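Rusticyanin (Thiobacillus ferrooxidans, PDB 2CAL) carries electrons from cytochrome c552 to the A-type oxidase as a periplasmic blue copper protein of the iron respiratory chain. Local coordinates at residues A[91-96]-A[146-151]; A[49-54]-A[140-145]. The protein carries 1 engineered substitution. All coordinates share one frame; numbering follows the deposited sequence.

In the fold
Both contacts involve the chain around the copper site of the cupredoxin β-sandwich, and their centres lie 10 Å apart. Contact 2 uses the loop between strands 131-136 and 148-153, contact 1 the first residue of the strand that follows it. Contact 1 packs the loop 91-96 on F148, directly after M147, whose SD binds copper at 2.5 Å; H84 and C137 complete the metal site. Contact 2 sets segment 49-54 against 140-145, where position 142, a copper-binding histidine by similarity in the natural protein, is an engineered methionine. A probable hydrogen bond from M147 N to M142 O, 2.9 Å, joins the two. F148 CD1 also packs on A143 O at 3.5 Å.

Contact 1 (A[91-96]-A[146-151]); sequences KGPPYA and GMFGKI. With CU1 (copper (I) ion), chain B.
P93 and Y95 of the loop 91-96 close on the ring of F148, the first residue of strand 148-153. At the start of the loop, K91 NZ donates to G92 O at 2.7 Å, nearly along the C=O axis, a bond that curls the lysine chain back over its own segment.

P93 is the first residue of the segment to touch F148. Its side chain crosses that of the phenylalanine at about a right angle, with CB 3.7 Å from F148 CZ and CG at the same distance from F148 CE2. These two carbons meet the CZ/CE2 side of the ring obliquely, neither over the face nor at the edge. The CA of P93 also lies over one face of the Y95 ring, which ties the two partners of F148 to each other.

Y95 then presents an edge to the face of F148, a T-shaped pair with centroids 5.2 Å apart and planes at 68°. Its CE1 does the touching, 3.6 Å from F148 CG and therefore near the root of that ring. With its CG between the backbone N and the carbonyl carbon (chi1 68°), F148 holds its ring toward the loop. Two bonds beyond CE1, at the tip of the tyrosine, Y95 OH donates to K91 O at 2.7 Å, in the carbonyl plane on a lone pair. Y134 and V136 of strand 131-136 also pack on Y95.

The contact is thus aromatic and apolar, and its one polar side-chain group, the Y95 hydroxyl, is bonded inside its own segment, while F148 directly follows the copper ligand M147.

Contact 2 (A[49-54]-A[140-145]); sequences PFPSFE and PGMAAT. Engineered in segment 140-145: M142 (natural residue His).
In one of its two conformers, to which all its side-chain contacts given here belong, the engineered M142 meets F50 in a Met-aromatic contact. Its SD lies 4.5 Å from the F50 ring centroid and 48° off the ring normal, an oblique approach in which F50 CZ is the ring atom nearest to M142 SD, at 3.5 Å. The methionine chain bends at chi2 and chi3, which brings CE as well as SD to this end of the ring.

Apolar packing centres on P51, which follows a cis peptide bond. Its CB touches M142 SD at 3.6 Å and lies over the centre of the F50 ring, so one proline carbon serves both partners of the sulfur contact. The CG of P51 turns instead to T145, 3.4 Å from OG1, the two side chains crossing at about a right angle.

Polar contacts stay within each segment. S52 OG sits between P49 O and E54 OE2. T145 N donates to M142 O at 3.1 Å and closes the turn, while T145 OG1 has both G141 O, at 2.9 Å, and M142 O within reach.

In the fold, segment 49-54 leads into strand 53-55, paired with 36-43 and 58-59, while 140-145 joins strands 131-136 and 148-153 of the other sheet. The contact therefore bridges the two sheets of the sandwich at its copper-bearing end.

Contact 1 (A[91-96]-A[146-151])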
loop_
_atom_site.group_PDB
_atom_site.type_symbol
_atom_site.label_atom_id
_atom_site.label_comp_id
_atom_site.label_asym_id
_atom_site.label_seq_id
_atom_site.Cartn_x
_atom_site.Cartn_y
_atom_site.Cartn_z
ATOM N N LYS A 91 -3.422 -8.070 -11.987
ATOM C CA LYS A 91 -4.643 -8.871 -11.827
ATOM C C LYS A 91 -5.673 -8.163 -10.938
ATOM O O LYS A 91 -5.303 -7.773 -9.828
ATOM C CB LYS A 91 -4.302 -10.227 -11.224
ATOM C CG LYS A 91 -5.505 -11.033 -10.762
ATOM C CD LYS A 91 -6.388 -11.519 -11.881
ATOM C CE LYS A 91 -7.778 -11.951 -11.479
ATOM N NZ LYS A 91 -8.069 -12.164 -10.025
ATOM N N GLY A 92 -6.895 -8.013 -11.397
ATOM C CA GLY A 92 -7.951 -7.325 -10.691
ATOM C C GLY A 92 -8.829 -8.317 -9.916
ATOM O O GLY A 92 -8.677 -9.536 -10.002
ATOM N N PRO A 93 -9.756 -7.745 -9.149
ATOM C CA PRO A 93 -10.672 -8.550 -8.327
ATOM C C PRO A 93 -11.737 -9.245 -9.141
ATOM O O PRO A 93 -11.928 -8.905 -10.314
ATOM C CB PRO A 93 -11.271 -7.461 -7.418
ATOM C CG PRO A 93 -11.300 -6.230 -8.315
ATOM C CD PRO A 93 -9.965 -6.270 -8.987
ATOM N N PRO A 94 -12.479 -10.208 -8.572
ATOM C CA PRO A 94 -12.361 -10.621 -7.176
ATOM C C PRO A 94 -11.155 -11.513 -6.981
ATOM O O PRO A 94 -10.727 -12.226 -7.884
ATOM C CB PRO A 94 -13.660 -11.402 -6.922
ATOM C CG PRO A 94 -13.979 -12.005 -8.228
ATOM C CD PRO A 94 -13.536 -10.987 -9.246
ATOM N N TYR A 95 -10.582 -11.504 -5.785
ATOM C CA TYR A 95 -9.454 -12.340 -5.392
ATOM C C TYR A 95 -9.907 -13.535 -4.581
ATOM O O TYR A 95 -10.798 -13.431 -3.731
ATOM C CB TYR A 95 -8.482 -11.469 -4.554
ATOM C CG TYR A 95 -7.992 -10.274 -5.345
ATOM C CD1 TYR A 95 -8.467 -8.976 -5.109
ATOM C CD2 TYR A 95 -7.061 -10.445 -6.351
ATOM C CE1 TYR A 95 -8.006 -7.910 -5.869
ATOM C CE2 TYR A 95 -6.573 -9.401 -7.135
ATOM C CZ TYR A 95 -7.060 -8.133 -6.838
ATOM O OH TYR A 95 -6.639 -7.052 -7.590
ATOM N N ALA A 96 -9.248 -14.655 -4.848
ATOM C CA ALA A 96 -9.429 -15.872 -4.092
ATOM C C ALA A 96 -8.902 -15.718 -2.683
ATOM O O ALA A 96 -8.111 -14.798 -2.411
ATOM C CB ALA A 96 -8.715 -17.031 -4.811
ATOM N N GLY A 146 -11.731 -7.541 0.845
ATOM C CA GLY A 146 -11.725 -6.127 0.479
ATOM C C GLY A 146 -10.401 -5.434 0.653
ATOM O O GLY A 146 -10.348 -4.207 0.439
ATOM N N MET A 147 -9.322 -6.130 1.019
ATOM C CA MET A 147 -8.054 -5.449 1.249
ATOM C C MET A 147 -7.218 -5.306 -0.028
ATOM O O MET A 147 -6.259 -6.028 -0.336
ATOM C CB MET A 147 -7.239 -6.148 2.333
ATOM C CG MET A 147 -6.082 -5.279 2.823
ATOM S SD MET A 147 -5.296 -5.920 4.328
ATOM C CE MET A 147 -4.076 -4.591 4.651
ATOM N N PHE A 148 -7.674 -4.327 -0.834
ATOM C CA PHE A 148 -7.048 -4.022 -2.130
ATOM C C PHE A 148 -7.558 -2.662 -2.577
ATOM O O PHE A 148 -8.654 -2.245 -2.178
ATOM C CB PHE A 148 -7.345 -5.106 -3.215
ATOM C CG PHE A 148 -8.787 -5.166 -3.666
ATOM C CD1 PHE A 148 -9.676 -6.028 -2.990
ATOM C CD2 PHE A 148 -9.297 -4.399 -4.698
ATOM C CE1 PHE A 148 -10.989 -6.078 -3.372
ATOM C CE2 PHE A 148 -10.617 -4.475 -5.098
ATOM C CZ PHE A 148 -11.461 -5.307 -4.410
ATOM N N GLY A 149 -6.792 -2.062 -3.492
ATOM C CA GLY A 149 -7.271 -0.871 -4.209
ATOM C C GLY A 149 -6.664 -0.812 -5.599
ATOM O O GLY A 149 -5.869 -1.714 -6.002
ATOM N N LYS A 150 -7.020 0.194 -6.362
ATOM C CA LYS A 150 -6.748 0.345 -7.789
ATOM C C LYS A 150 -5.732 1.469 -8.001
ATOM O O LYS A 150 -5.764 2.485 -7.264
ATOM C CB LYS A 150 -8.003 0.625 -8.581
ATOM C CG LYS A 150 -7.792 0.658 -10.114
ATOM C CD LYS A 150 -9.095 0.573 -10.842
ATOM C CE LYS A 150 -9.555 1.710 -11.670
ATOM N N ILE A 151 -4.858 1.299 -8.986
ATOM C CA ILE A 151 -3.899 2.295 -9.438
ATOM C C ILE A 151 -4.059 2.503 -10.940
ATOM O O ILE A 151 -4.060 1.520 -11.698
ATOM C CB ILE A 151 -2.437 1.903 -9.116
ATOM C CG1 ILE A 151 -2.250 1.502 -7.648
ATOM C CG2 ILE A 151 -1.446 2.983 -9.567
ATOM C CD1 ILE A 151 -0.931 0.887 -7.324
HETATM CU CU CU1 B . -3.673 -7.765 4.804
#

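Contact 2 (A[49-54]-A[140-145])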
loop_
_atom_site.group_PDB
_atom_site.type_symbol
_atom_site.label_atom_id
_atom_site.label_comp_id
_atom_site.label_asym_id
_atom_site.label_seq_id
_atom_site.Cartn_x
_atom_site.Cartn_y
_atom_site.Cartn_z
ATOM N N PRO A 49 -11.778 0.519 8.807
ATOM C CA PRO A 49 -12.329 -0.804 8.582
ATOM C C PRO A 49 -11.267 -1.855 8.311
ATOM O O PRO A 49 -10.333 -1.758 7.534
ATOM C CB PRO A 49 -13.236 -0.593 7.350
ATOM C CG PRO A 49 -13.574 0.853 7.334
ATOM C CD PRO A 49 -12.351 1.522 7.888
ATOM N N PHE A 50 -11.468 -2.982 9.013
ATOM C CA PHE A 50 -10.660 -4.158 8.791
ATOM C C PHE A 50 -11.307 -5.058 7.722
ATOM O O PHE A 50 -12.484 -5.379 7.869
ATOM C CB PHE A 50 -10.478 -5.056 10.043
ATOM C CG PHE A 50 -9.634 -6.309 9.886
ATOM C CD1 PHE A 50 -10.248 -7.526 9.564
ATOM C CD2 PHE A 50 -8.256 -6.438 10.061
ATOM C CE1 PHE A 50 -9.605 -8.720 9.385
ATOM C CE2 PHE A 50 -7.577 -7.637 9.841
ATOM C CZ PHE A 50 -8.220 -8.778 9.517
ATOM N N PRO A 51 -10.562 -5.604 6.767
ATOM C CA PRO A 51 -9.197 -5.303 6.377
ATOM C C PRO A 51 -9.139 -4.280 5.269
ATOM O O PRO A 51 -9.871 -4.324 4.278
ATOM C CB PRO A 51 -8.672 -6.677 5.888
ATOM C CG PRO A 51 -9.877 -7.237 5.195
ATOM C CD PRO A 51 -11.080 -6.748 5.945
ATOM N N SER A 52 -8.216 -3.332 5.363
ATOM C CA SER A 52 -8.103 -2.251 4.367
ATOM C C SER A 52 -6.729 -1.639 4.429
ATOM O O SER A 52 -5.975 -1.752 5.407
ATOM C CB SER A 52 -9.151 -1.168 4.570
ATOM O OG SER A 52 -8.883 -0.409 5.781
ATOM N N PHE A 53 -6.364 -0.944 3.348
ATOM C CA PHE A 53 -5.235 -0.039 3.285
ATOM C C PHE A 53 -5.719 1.423 3.396
ATOM O O PHE A 53 -6.765 1.730 2.794
ATOM C CB PHE A 53 -4.493 -0.153 1.941
ATOM C CG PHE A 53 -3.848 -1.496 1.662
ATOM C CD1 PHE A 53 -2.653 -1.837 2.277
ATOM C CD2 PHE A 53 -4.438 -2.395 0.770
ATOM C CE1 PHE A 53 -2.020 -3.045 1.948
ATOM C CE2 PHE A 53 -3.814 -3.574 0.423
ATOM C CZ PHE A 53 -2.603 -3.890 1.019
ATOM N N GLU A 54 -4.942 2.237 4.080
ATOM C CA GLU A 54 -5.197 3.673 4.086
ATOM C C GLU A 54 -4.037 4.358 3.355
ATOM O O GLU A 54 -2.847 4.074 3.584
ATOM C CB GLU A 54 -5.340 4.207 5.516
ATOM C CG GLU A 54 -6.734 3.964 6.113
ATOM C CD GLU A 54 -7.043 2.484 6.312
ATOM O OE1 GLU A 54 -6.360 1.783 7.088
ATOM O OE2 GLU A 54 -8.044 2.109 5.665
ATOM N N PRO A 140 -3.842 -14.796 3.514
ATOM C CA PRO A 140 -5.073 -15.468 3.101
ATOM C C PRO A 140 -6.342 -14.863 3.633
ATOM O O PRO A 140 -6.430 -14.531 4.826
ATOM C CB PRO A 140 -4.847 -16.902 3.647
ATOM C CG PRO A 140 -3.349 -17.040 3.480
ATOM C CD PRO A 140 -2.785 -15.704 3.977
ATOM N N GLY A 141 -7.288 -14.628 2.730
ATOM C CA GLY A 141 -8.619 -14.114 2.967
ATOM C C GLY A 141 -8.761 -12.608 2.928
ATOM O O GLY A 141 -9.882 -12.122 2.852
ATOM N N MET A 142 -7.649 -11.871 3.022
ATOM C CA MET A 142 -7.785 -10.433 3.154
ATOM C C MET A 142 -8.247 -9.719 1.877
ATOM O O MET A 142 -9.163 -8.913 1.907
ATOM C CB MET A 142 -6.460 -9.833 3.604
ATOM C CG MET A 142 -5.993 -10.277 4.991
ATOM S SD MET A 142 -7.024 -9.824 6.375
ATOM C CE MET A 142 -8.015 -11.299 6.648
ATOM N N ALA A 143 -7.609 -10.064 0.749
ATOM C CA ALA A 143 -8.053 -9.466 -0.530
ATOM C C ALA A 143 -9.467 -9.887 -0.864
ATOM O O ALA A 143 -10.214 -9.086 -1.404
ATOM C CB ALA A 143 -7.050 -9.863 -1.600
ATOM N N ALA A 144 -9.862 -11.110 -0.557
ATOM C CA ALA A 144 -11.196 -11.626 -0.788
ATOM C C ALA A 144 -12.235 -10.875 -0.015
ATOM O O ALA A 144 -13.392 -10.840 -0.391
ATOM C CB ALA A 144 -11.228 -13.113 -0.391
ATOM N N THR A 145 -11.818 -10.237 1.098
ATOM C CA THR A 145 -12.737 -9.486 1.940
ATOM C C THR A 145 -12.464 -7.988 1.884
ATOM O O THR A 145 -12.925 -7.243 2.743
ATOM C CB THR A 145 -12.742 -10.004 3.392
ATOM O OG1 THR A 145 -11.442 -9.991 3.968
ATOM C CG2 THR A 145 -13.177 -11.458 3.431
#